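AlkD2 (Streptococcus mutans, PDB 6M9M) is of unknown function but binds inosine-5'-monophosphate and belongs to the HEAT-like repeat family of DNA glycosylases. Local coordinates at residues Asp50-Arg55 with Asn84-Glu89; Ala58-Gly63 with Leu91-Asp96; Ser1-Val6 with Ala43-Gln48. One frame throughout, in Å; residues are numbered along the deposited sequence.

Interaction 1: Asp50-Arg55 with Asn84-Glu89; sequences DVYQVR and NWRVQE. With IMP (inosinic acid), chain B.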
# COMPACT_ATOMS: atom_id res chain seq x y z
N ASP A 50 2.90 14.07 16.63
CA ASP A 50 2.51 12.98 17.52
C ASP A 50 1.02 12.68 17.46
O ASP A 50 0.54 11.83 18.21
CB ASP A 50 2.99 13.24 18.96
CG ASP A 50 2.38 14.47 19.58
OD1 ASP A 50 1.48 15.08 18.98
OD2 ASP A 50 2.83 14.82 20.70
N VAL A 51 0.29 13.32 16.55
CA VAL A 51 -1.12 13.03 16.30
C VAL A 51 -1.17 12.14 15.07
O VAL A 51 -0.88 12.59 13.95
CB VAL A 51 -1.93 14.32 16.11
CG1 VAL A 51 -3.37 14.00 15.78
CG2 VAL A 51 -1.83 15.19 17.38
N TYR A 52 -1.53 10.86 15.24
CA TYR A 52 -1.40 9.92 14.13
C TYR A 52 -2.29 10.31 12.95
O TYR A 52 -1.95 10.04 11.79
CB TYR A 52 -1.62 8.48 14.57
CG TYR A 52 -3.07 8.05 14.75
CD1 TYR A 52 -3.85 7.71 13.65
CD2 TYR A 52 -3.65 7.97 16.01
CE1 TYR A 52 -5.17 7.32 13.80
CE2 TYR A 52 -4.96 7.58 16.17
CZ TYR A 52 -5.72 7.25 15.07
OH TYR A 52 -7.03 6.86 15.23
N GLN A 53 -3.43 10.95 13.21
CA GLN A 53 -4.30 11.38 12.13
C GLN A 53 -3.63 12.44 11.25
O GLN A 53 -3.89 12.49 10.04
CB GLN A 53 -5.62 11.90 12.69
CG GLN A 53 -6.45 10.87 13.47
CD GLN A 53 -6.18 10.90 14.97
OE1 GLN A 53 -5.10 11.28 15.41
NE2 GLN A 53 -7.17 10.47 15.76
N VAL A 54 -2.78 13.29 11.83
CA VAL A 54 -2.02 14.26 11.04
C VAL A 54 -0.93 13.55 10.24
O VAL A 54 -0.65 13.92 9.10
CB VAL A 54 -1.48 15.38 11.94
CG1 VAL A 54 -0.58 16.33 11.17
CG2 VAL A 54 -2.64 16.16 12.54
N ARG A 55 -0.34 12.49 10.80
CA ARG A 55 0.58 11.68 10.01
C ARG A 55 -0.14 11.00 8.85
O ARG A 55 0.44 10.87 7.76
CB ARG A 55 1.31 10.66 10.88
CG ARG A 55 2.12 11.29 12.00
CD ARG A 55 3.25 10.41 12.45
NE ARG A 55 2.85 9.09 12.91
CZ ARG A 55 2.38 8.83 14.13
NH1 ARG A 55 2.21 9.81 15.01
NH2 ARG A 55 2.07 7.59 14.47
N ASN A 84 1.78 2.95 14.05
CA ASN A 84 0.33 3.07 14.05
C ASN A 84 -0.24 2.37 12.83
O ASN A 84 0.10 2.71 11.69
CB ASN A 84 -0.07 4.54 14.10
CG ASN A 84 -1.56 4.72 14.10
OD1 ASN A 84 -2.21 4.61 13.06
ND2 ASN A 84 -2.12 4.99 15.28
N TRP A 85 -1.16 1.42 13.06
CA TRP A 85 -1.66 0.61 11.96
C TRP A 85 -2.51 1.41 11.00
O TRP A 85 -2.60 1.04 9.82
CB TRP A 85 -2.38 -0.63 12.49
CG TRP A 85 -3.69 -0.39 13.17
CD1 TRP A 85 -3.92 -0.28 14.51
CD2 TRP A 85 -4.98 -0.24 12.54
NE1 TRP A 85 -5.25 -0.07 14.75
CE2 TRP A 85 -5.93 -0.04 13.56
CE3 TRP A 85 -5.41 -0.27 11.21
CZ2 TRP A 85 -7.28 0.14 13.30
CZ3 TRP A 85 -6.76 -0.08 10.95
CH2 TRP A 85 -7.68 0.12 11.99
N ARG A 86 -3.17 2.48 11.46
CA ARG A 86 -3.97 3.30 10.54
C ARG A 86 -3.06 4.08 9.60
O ARG A 86 -3.40 4.26 8.42
CB ARG A 86 -4.90 4.22 11.33
CG ARG A 86 -5.99 3.43 12.04
CD ARG A 86 -6.87 4.32 12.92
NE ARG A 86 -7.93 3.56 13.58
CZ ARG A 86 -9.06 3.18 13.00
NH1 ARG A 86 -9.33 3.53 11.76
NH2 ARG A 86 -9.94 2.47 13.68
N VAL A 87 -1.91 4.55 10.08
CA VAL A 87 -0.92 5.16 9.19
C VAL A 87 -0.42 4.14 8.18
O VAL A 87 -0.25 4.45 6.99
CB VAL A 87 0.23 5.80 9.98
CG1 VAL A 87 1.27 6.37 9.03
CG2 VAL A 87 -0.28 6.89 10.93
N GLN A 88 -0.19 2.89 8.62
CA GLN A 88 0.22 1.85 7.68
C GLN A 88 -0.82 1.63 6.58
O GLN A 88 -0.47 1.42 5.42
CB GLN A 88 0.51 0.54 8.40
CG GLN A 88 1.71 0.59 9.31
CD GLN A 88 3.04 0.65 8.58
OE1 GLN A 88 3.13 0.34 7.39
NE2 GLN A 88 4.09 1.02 9.30
N GLU A 89 -2.12 1.69 6.92
CA GLU A 89 -3.12 1.57 5.87
C GLU A 89 -3.03 2.72 4.87
O GLU A 89 -3.18 2.51 3.67
CB GLU A 89 -4.53 1.52 6.46
CG GLU A 89 -4.81 0.28 7.30
CD GLU A 89 -4.75 -1.04 6.51
OE1 GLU A 89 -4.80 -1.05 5.26
OE2 GLU A 89 -4.63 -2.10 7.15
P IMP B . -12.48 1.67 10.78
O1P IMP B . -13.93 1.96 10.44
O2P IMP B . -12.33 1.47 12.27
O3P IMP B . -11.58 2.90 10.32
O5' IMP B . -12.09 0.34 10.02
C5' IMP B . -10.77 -0.18 10.08
C4' IMP B . -10.82 -1.68 10.25
O4' IMP B . -9.64 -2.22 10.09
C3' IMP B . -11.31 -2.05 11.78
O3' IMP B . -12.23 -3.22 11.74
C2' IMP B . -10.26 -2.36 12.40
O2' IMP B . -10.62 -3.27 13.55
C1' IMP B . -9.41 -3.12 11.31
N9 IMP B . -8.12 -3.29 11.48
C8 IMP B . -7.11 -3.58 10.62
N7 IMP B . -5.97 -3.69 11.34
C5 IMP B . -6.26 -3.48 12.65
C6 IMP B . -5.43 -3.48 13.78
O6 IMP B . -4.01 -3.74 13.58
N1 IMP B . -5.94 -3.24 14.98
C2 IMP B . -7.28 -3.00 15.10
N3 IMP B . -8.10 -3.00 13.99
C4 IMP B . -7.59 -3.24 12.76

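Interaction 2: Ala58-Gly63 with Leu91-Asp96; sequences AVFLFG and LAKAFD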
# COMPACT_ATOMS: atom_id res chain seq x y z
N ALA A 58 -0.31 13.52 6.22
CA ALA A 58 1.01 13.69 5.62
C ALA A 58 1.32 12.58 4.62
O ALA A 58 1.95 12.84 3.59
CB ALA A 58 2.07 13.71 6.71
N VAL A 59 0.94 11.35 4.94
CA VAL A 59 1.22 10.22 4.05
C VAL A 59 0.37 10.31 2.79
O VAL A 59 0.84 9.96 1.70
CB VAL A 59 1.12 8.88 4.79
CG1 VAL A 59 1.36 7.72 3.86
CG2 VAL A 59 2.12 8.85 5.95
N PHE A 60 -0.88 10.78 2.89
CA PHE A 60 -1.62 11.07 1.67
C PHE A 60 -0.87 12.10 0.81
O PHE A 60 -0.78 11.96 -0.41
CB PHE A 60 -3.06 11.54 1.96
CG PHE A 60 -4.02 10.43 2.33
CD1 PHE A 60 -4.32 9.43 1.42
CD2 PHE A 60 -4.65 10.42 3.56
CE1 PHE A 60 -5.21 8.41 1.75
CE2 PHE A 60 -5.54 9.41 3.89
CZ PHE A 60 -5.82 8.41 2.98
N LEU A 61 -0.35 13.16 1.44
CA LEU A 61 0.45 14.13 0.69
C LEU A 61 1.66 13.48 0.03
O LEU A 61 1.95 13.74 -1.14
CB LEU A 61 0.91 15.28 1.58
CG LEU A 61 -0.12 16.32 2.03
CD1 LEU A 61 0.61 17.36 2.90
CD2 LEU A 61 -0.77 16.98 0.83
N PHE A 62 2.38 12.63 0.76
CA PHE A 62 3.52 11.94 0.16
C PHE A 62 3.08 11.18 -1.10
O PHE A 62 3.76 11.22 -2.12
CB PHE A 62 4.17 10.95 1.14
CG PHE A 62 4.90 11.57 2.31
CD1 PHE A 62 5.61 12.77 2.20
CD2 PHE A 62 4.93 10.91 3.53
CE1 PHE A 62 6.31 13.29 3.31
CE2 PHE A 62 5.60 11.42 4.62
CZ PHE A 62 6.29 12.61 4.52
N GLY A 63 1.94 10.47 -1.02
CA GLY A 63 1.43 9.80 -2.20
C GLY A 63 1.25 10.72 -3.39
O GLY A 63 1.64 10.41 -4.52
N LEU A 91 -0.25 4.30 4.12
CA LEU A 91 0.94 4.02 3.31
C LEU A 91 0.60 3.15 2.10
O LEU A 91 1.09 3.40 0.99
CB LEU A 91 2.05 3.38 4.15
CG LEU A 91 3.32 2.99 3.40
CD1 LEU A 91 3.99 4.19 2.74
CD2 LEU A 91 4.29 2.27 4.33
N ALA A 92 -0.22 2.11 2.29
CA ALA A 92 -0.63 1.27 1.18
C ALA A 92 -1.36 2.09 0.12
O ALA A 92 -1.15 1.90 -1.08
CB ALA A 92 -1.51 0.13 1.70
N LYS A 93 -2.26 2.99 0.55
CA LYS A 93 -2.99 3.83 -0.39
C LYS A 93 -2.06 4.79 -1.11
O LYS A 93 -2.23 5.06 -2.31
CB LYS A 93 -4.07 4.62 0.36
CG LYS A 93 -5.15 3.74 0.95
CD LYS A 93 -6.15 4.49 1.81
CE LYS A 93 -7.02 3.53 2.61
NZ LYS A 93 -7.87 2.70 1.72
N ALA A 94 -1.08 5.35 -0.39
CA ALA A 94 -0.14 6.27 -1.02
C ALA A 94 0.75 5.55 -2.03
O ALA A 94 1.11 6.12 -3.06
CB ALA A 94 0.71 6.95 0.05
N PHE A 95 1.10 4.29 -1.76
CA PHE A 95 1.85 3.53 -2.74
C PHE A 95 1.00 3.27 -3.99
O PHE A 95 1.49 3.41 -5.12
CB PHE A 95 2.36 2.21 -2.14
CG PHE A 95 3.20 1.45 -3.11
CD1 PHE A 95 4.45 1.92 -3.44
CD2 PHE A 95 2.71 0.34 -3.77
CE1 PHE A 95 5.23 1.29 -4.39
CE2 PHE A 95 3.50 -0.30 -4.73
CZ PHE A 95 4.75 0.18 -5.04
N ASP A 96 -0.27 2.92 -3.81
CA ASP A 96 -1.15 2.76 -4.97
C ASP A 96 -1.24 4.07 -5.75
O ASP A 96 -1.30 4.05 -6.98
CB ASP A 96 -2.53 2.29 -4.50
CG ASP A 96 -3.43 1.86 -5.63
OD1 ASP A 96 -2.95 1.17 -6.54
OD2 ASP A 96 -4.63 2.17 -5.56

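Interaction 3: Ser1-Val6 with Ala43-Gln48; sequences SMKQYV and AFLAYQ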
# COMPACT_ATOMS: atom_id res chain seq x y z
N SER A 1 3.83 29.82 10.67
CA SER A 1 2.62 29.72 9.82
C SER A 1 2.40 28.28 9.37
O SER A 1 1.33 27.72 9.54
CB SER A 1 2.73 30.61 8.59
OG SER A 1 1.53 30.59 7.83
N MET A 2 3.44 27.67 8.78
CA MET A 2 3.38 26.24 8.52
C MET A 2 3.19 25.48 9.82
O MET A 2 2.37 24.55 9.90
CB MET A 2 4.64 25.80 7.78
CG MET A 2 4.41 24.61 6.90
SD MET A 2 5.85 23.97 6.03
CE MET A 2 5.95 25.03 4.61
N LYS A 3 3.91 25.88 10.87
CA LYS A 3 3.70 25.30 12.20
C LYS A 3 2.28 25.55 12.69
O LYS A 3 1.66 24.66 13.29
CB LYS A 3 4.70 25.89 13.19
CG LYS A 3 6.08 25.27 13.16
CD LYS A 3 6.95 25.83 14.28
CE LYS A 3 8.39 25.35 14.18
NZ LYS A 3 9.26 25.95 15.23
N GLN A 4 1.76 26.76 12.48
CA GLN A 4 0.39 27.05 12.88
C GLN A 4 -0.59 26.15 12.13
O GLN A 4 -1.57 25.68 12.71
CB GLN A 4 0.07 28.52 12.60
CG GLN A 4 0.79 29.49 13.52
CD GLN A 4 0.68 30.93 13.06
OE1 GLN A 4 0.05 31.22 12.04
NE2 GLN A 4 1.30 31.84 13.80
N TYR A 5 -0.32 25.89 10.85
CA TYR A 5 -1.24 25.07 10.09
C TYR A 5 -1.23 23.63 10.61
O TYR A 5 -2.29 23.02 10.75
CB TYR A 5 -0.93 25.13 8.60
CG TYR A 5 -1.98 24.45 7.78
CD1 TYR A 5 -3.28 24.94 7.75
CD2 TYR A 5 -1.69 23.32 7.04
CE1 TYR A 5 -4.26 24.32 7.01
CE2 TYR A 5 -2.66 22.69 6.29
CZ TYR A 5 -3.94 23.20 6.28
OH TYR A 5 -4.90 22.57 5.53
N VAL A 6 -0.05 23.09 10.91
CA VAL A 6 0.02 21.75 11.51
C VAL A 6 -0.75 21.72 12.82
O VAL A 6 -1.44 20.74 13.12
CB VAL A 6 1.48 21.29 11.66
CG1 VAL A 6 1.56 19.99 12.46
CG2 VAL A 6 2.11 21.07 10.30
N ALA A 43 4.48 18.40 4.21
CA ALA A 43 4.29 16.98 4.45
C ALA A 43 5.31 16.45 5.46
O ALA A 43 4.95 15.69 6.37
CB ALA A 43 4.40 16.22 3.12
N PHE A 44 6.58 16.82 5.32
CA PHE A 44 7.58 16.35 6.28
C PHE A 44 7.29 16.89 7.68
O PHE A 44 7.46 16.17 8.67
CB PHE A 44 8.99 16.72 5.84
CG PHE A 44 9.50 15.89 4.69
CD1 PHE A 44 9.59 14.52 4.79
CD2 PHE A 44 9.90 16.49 3.51
CE1 PHE A 44 10.06 13.76 3.74
CE2 PHE A 44 10.38 15.73 2.46
CZ PHE A 44 10.47 14.36 2.59
N LEU A 45 6.86 18.15 7.78
CA LEU A 45 6.56 18.69 9.10
C LEU A 45 5.35 18.00 9.71
O LEU A 45 5.36 17.64 10.89
CB LEU A 45 6.34 20.20 9.03
CG LEU A 45 6.24 20.89 10.39
CD1 LEU A 45 7.52 20.77 11.20
CD2 LEU A 45 5.84 22.35 10.18
N ALA A 46 4.31 17.77 8.91
CA ALA A 46 3.12 17.10 9.43
C ALA A 46 3.43 15.66 9.84
O ALA A 46 2.86 15.16 10.81
CB ALA A 46 2.00 17.14 8.39
N TYR A 47 4.32 14.98 9.12
CA TYR A 47 4.64 13.60 9.44
C TYR A 47 5.35 13.47 10.78
O TYR A 47 5.32 12.40 11.39
CB TYR A 47 5.42 12.91 8.28
CG TYR A 47 5.55 11.42 8.58
CD1 TYR A 47 4.43 10.60 8.53
CD2 TYR A 47 6.75 10.87 9.00
CE1 TYR A 47 4.50 9.27 8.89
CE2 TYR A 47 6.82 9.53 9.33
CZ TYR A 47 5.69 8.74 9.30
OH TYR A 47 5.77 7.42 9.67
N GLN A 48 5.94 14.55 11.29
CA GLN A 48 6.53 14.50 12.62
C GLN A 48 5.52 14.66 13.74
O GLN A 48 5.89 14.52 14.91
CB GLN A 48 7.60 15.57 12.75
CG GLN A 48 8.86 15.18 12.01
CD GLN A 48 9.29 13.75 12.33
OE1 GLN A 48 9.53 13.41 13.49
NE2 GLN A 48 9.36 12.90 11.29

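Interaction 1: Asp50-Arg55 with Asn84-Glu89
The capped N-terminus of helix 85-102 in this HEAT-like repeat fold meets the first turn of helix 52-65 through N84 and Y52, next to the IMP site. N84 ND2 sits over one face of the Y52 ring, offset toward its rim and 3.2 Å from Y52 CG, with amide and ring planes 24° apart. Q53 CD covers the opposite face. The amide is held from its other end: N84 OD1 is the N-cap acceptor, taking V87 N on a lone pair at 3.0 Å (N-H...O 154°) and R86 N in a weaker, bent bond. R55 NH2 lies beside N84 CB, while R55 NE forms a salt bridge with D82. Deeper in, V87 CG2 rests 3.7 Å from Y52 O. At the outer end of the ring, Y52 OH touches R86 CD at 3.4 Å. From there the extended R86 chain carries its guanidinium, with W85 CH2 over the centre of one face, to the phosphate: NH1 donates to IMP O3P at 2.7 Å and NH2 to IMP O2P at 2.9 Å, both nearly straight. H18 ND1 and G19 N also hydrogen-bond IMP. The W85 ring takes the base over one face, IMP C5 lying 3.4 Å above its centre.

Interaction 2: Ala58-Gly63 with Leu91-Asp96
V59 lies over the backbone at the start of 91-96, its CG1 3.8 Å from L91 CA and 3.9 Å from A94 CB. CG1 is anti to the backbone N of V59 (chi1 178°), which sets this methyl between L91 and A94, one turn apart on the facing helix. A94 CB makes the closest approach, 3.4 Å from V59 O and 3.7 Å from G63 CA. The V59 carbonyl it packs against also takes the ordinary helical bond from G63 N. G63 has no side chain, and the backbones close in here until G63 CA is 4.0 Å from A94 CA; A94 CB fills the place beside G63 that a CB would need. The result is a close, almost parallel pair, the axes of segments 58-63 and 91-96 passing 8.2 Å apart with a signed crossing angle of -15°. No hydrogen bond spans the interface. At its border F60 and K93 run side by side in the same direction: F60 CE1 meets K93 CD at 4.0 Å, although the CB of F60 is directed away from the other helix. The charged end of K93 turns off to a cation-pi contact with F20. Helices 52-65 and 85-102 thus lie side by side in the helical solenoid, running the same way. Behind 58-63, L61 reaches helix 21-32 and A58 reaches helix 36-47, and F62 packs on both helix 36-47 and helix 69-79; on the far flank, F95 meets the ring of W114 in helix 108-115.

Interaction 3: Ser1-Val6 with Ala43-Gln48
L45 CD2 is the methyl on which the N-terminal turn of the chain rests. V6 CG2 comes nearest, 3.9 Å from L45 CD2, and M2 CG and K3 CG each approach the same methyl to 4.2 Å. The K3 chain crosses L45 at about a right angle and then runs on, extended, away from the contact. L45 CG is anti to its backbone N (chi1 -171°), which puts CG on the side of helix 2-13. V6 CG2 also reaches inward to A46, lying 4.2 Å from A46 CA, so V6 sits against both L45 and the backbone beside it. The side-chain contacts are apolar, and no hydrogen bond joins the segments. The axes of segments 2-6 and 43-47 cross at 47°, passing 10.1 Å apart; at V6 the helices are close enough for A46 to touch directly, while L45 reaches M2 and K3 nearer the chain start. M2 spreads farther along helix 36-47 to Y38, K41 and L42. On the other sides, Y5 bonds through OH to D30 of helix 21-32, while A43 and A46 pack against F62 and A58 of helix 52-65 and F44 meets F74 of helix 69-79.

Interaction 3 closes before the others open; the segments of interactions 1 and 2 then alternate along the chain, both joining helix 52-65 to helix 85-102. Their centres are about 11 Å apart, interaction 1 at the helix starts by the IMP site and interaction 2 farther along in the buried interior, and they meet where V87 CG1 touches V59 CG2. Interaction 3 lies out at the N-terminal end, its centre about 15 Å from that of interaction 1 and about 17 Å from that of interaction 2. Helix 36-47 joins it to both: A43 and Y47 pack on 58-63, and A46 and Y47 on 50-55. A run of packed helices thus leads from the chain's N-terminus to the helix that carries W85 and R86.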